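Long-range contact in RagA protein (Porphyromonas gingivalis, PDB 6SLN), which probably imports oligopeptides across the outer membrane as the TonB-dependent barrel component of the RagAB transporter: residues Q323-Y327 with N354-R358. Sequence-based numbering, arbitrary orientation.
Sequences QGTSY and NFESR
Strands 325-327 and 354-358 run antiparallel, with axes 4.6 Å apart and an angle of 177° between their directions. Ser-326 and Glu-356 form the central, hydrogen-bonded pair, CA to CA 5.1 Å. Ser-326 N donates to Glu-356 O at 2.8 Å, and Glu-356 N returns a longer bond to Ser-326 O at 3.2 Å. Their side chains share one face of the sheet, CB to CB 4.4 Å. Both then find partners elsewhere: Ser-326 OG bonds to Gly-211 N, and the extended Glu-356 (chi1 and chi2 both t) forms a salt bridge with Lys-364 on the next strand. Gly-324 sits in the tight turn entering the first strand. Its positive phi (75/14) suits glycine. Its O accepts Arg-358 N at 2.8 Å and also takes a CA-H...O contact from Ser-357 CA at 3.2 Å. The pairing belongs to the hairpin of strands 325-337 and 345-360, part of the closed, antiparallel transmembrane barrel of TonB-dependent transporters. Non-hydrogen-bonded pairs flank the centre: Thr-325 with Ser-357 (CA to CA 4.1 Å) and Tyr-327 with Phe-355 (4.5 Å). All four side chains lie on the other face. Thr-325 OG1 and Ser-357 OG are hydrogen-bonded at 3.1 Å. Thr-325 CG2 meets the Phe-355 ring edge, 4.2 Å from CE1. On this face Phe-355 also meets the Tyr-327 ring of the second RagA subunit.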
loop_
_atom_site.group_PDB
_atom_site.type_symbol
_atom_site.label_atom_id
_atom_site.label_comp_id
_atom_site.label_asym_id
_atom_site.label_seq_id
_atom_site.Cartn_x
_atom_site.Cartn_y
_atom_site.Cartn_z
ATOM N N GLN A 323 -35.138 35.732 -0.448
ATOM C CA GLN A 323 -34.630 36.776 -1.339
ATOM C C GLN A 323 -33.553 36.244 -2.286
ATOM O O GLN A 323 -32.434 36.751 -2.357
ATOM C CB GLN A 323 -34.099 37.969 -0.550
ATOM C CG GLN A 323 -35.143 39.013 -0.200
ATOM C CD GLN A 323 -35.333 39.162 1.300
ATOM O OE1 GLN A 323 -35.532 38.178 2.015
ATOM N NE2 GLN A 323 -35.261 40.396 1.784
ATOM N N GLY A 324 -33.923 35.207 -3.033
ATOM C CA GLY A 324 -33.046 34.669 -4.059
ATOM C C GLY A 324 -31.873 33.840 -3.577
ATOM O O GLY A 324 -30.959 33.585 -4.371
ATOM N N THR A 325 -31.853 33.420 -2.308
ATOM C CA THR A 325 -30.848 32.493 -1.785
ATOM C C THR A 325 -31.537 31.257 -1.216
ATOM O O THR A 325 -32.233 31.344 -0.198
ATOM C CB THR A 325 -29.985 33.130 -0.691
ATOM O OG1 THR A 325 -29.320 34.289 -1.198
ATOM C CG2 THR A 325 -28.940 32.140 -0.212
ATOM N N SER A 326 -31.312 30.108 -1.848
ATOM C CA SER A 326 -31.842 28.827 -1.405
ATOM C C SER A 326 -30.745 27.983 -0.755
ATOM O O SER A 326 -29.545 28.205 -0.963
ATOM C CB SER A 326 -32.468 28.066 -2.584
ATOM O OG SER A 326 -32.474 26.663 -2.350
ATOM N N TYR A 327 -31.170 27.010 0.053
ATOM C CA TYR A 327 -30.259 26.023 0.618
ATOM C C TYR A 327 -31.027 24.728 0.831
ATOM O O TYR A 327 -32.252 24.728 0.967
ATOM C CB TYR A 327 -29.636 26.490 1.945
ATOM C CG TYR A 327 -30.634 26.629 3.076
ATOM C CD1 TYR A 327 -31.413 27.770 3.202
ATOM C CD2 TYR A 327 -30.805 25.613 4.011
ATOM C CE1 TYR A 327 -32.345 27.896 4.232
ATOM C CE2 TYR A 327 -31.734 25.731 5.045
ATOM C CZ TYR A 327 -32.499 26.872 5.148
ATOM O OH TYR A 327 -33.415 26.998 6.162
ATOM N N ASN A 354 -26.796 21.685 -0.382
ATOM C CA ASN A 354 -27.152 22.276 -1.661
ATOM C C ASN A 354 -27.384 23.765 -1.457
ATOM O O ASN A 354 -28.065 24.172 -0.513
ATOM C CB ASN A 354 -28.411 21.628 -2.235
ATOM C CG ASN A 354 -28.123 20.369 -3.030
ATOM O OD1 ASN A 354 -27.009 19.843 -3.027
ATOM N ND2 ASN A 354 -29.143 19.871 -3.705
ATOM N N PHE A 355 -26.831 24.573 -2.356
ATOM C CA PHE A 355 -26.803 26.017 -2.180
ATOM C C PHE A 355 -26.994 26.688 -3.531
ATOM O O PHE A 355 -26.576 26.157 -4.564
ATOM C CB PHE A 355 -25.482 26.422 -1.537
ATOM C CG PHE A 355 -25.089 27.830 -1.773
ATOM C CD1 PHE A 355 -25.807 28.867 -1.197
ATOM C CD2 PHE A 355 -23.969 28.125 -2.536
ATOM C CE1 PHE A 355 -25.432 30.182 -1.400
ATOM C CE2 PHE A 355 -23.586 29.434 -2.745
ATOM C CZ PHE A 355 -24.318 30.465 -2.179
ATOM N N GLU A 356 -27.649 27.846 -3.521
ATOM C CA GLU A 356 -27.944 28.596 -4.738
ATOM C C GLU A 356 -28.265 30.029 -4.339
ATOM O O GLU A 356 -28.971 30.253 -3.354
ATOM C CB GLU A 356 -29.121 27.981 -5.506
ATOM C CG GLU A 356 -29.314 28.515 -6.918
ATOM C CD GLU A 356 -29.953 27.491 -7.862
ATOM O OE1 GLU A 356 -29.839 26.270 -7.598
ATOM O OE2 GLU A 356 -30.566 27.914 -8.874
ATOM N N SER A 357 -27.751 30.991 -5.096
ATOM C CA SER A 357 -27.975 32.383 -4.725
ATOM C C SER A 357 -27.869 33.284 -5.939
ATOM O O SER A 357 -27.003 33.082 -6.796
ATOM C CB SER A 357 -26.977 32.860 -3.665
ATOM O OG SER A 357 -27.185 34.235 -3.389
ATOM N N ARG A 358 -28.745 34.286 -5.991
ATOM C CA ARG A 358 -28.605 35.399 -6.925
ATOM C C ARG A 358 -27.851 36.512 -6.202
ATOM O O ARG A 358 -28.380 37.137 -5.278
ATOM C CB ARG A 358 -29.964 35.878 -7.431
ATOM C CG ARG A 358 -29.869 36.980 -8.461
ATOM C CD ARG A 358 -31.013 36.944 -9.453
ATOM N NE ARG A 358 -31.022 35.713 -10.246
ATOM C CZ ARG A 358 -30.236 35.468 -11.297
ATOM N NH1 ARG A 358 -29.351 36.374 -11.708
ATOM N NH2 ARG A 358 -30.343 34.305 -11.939
#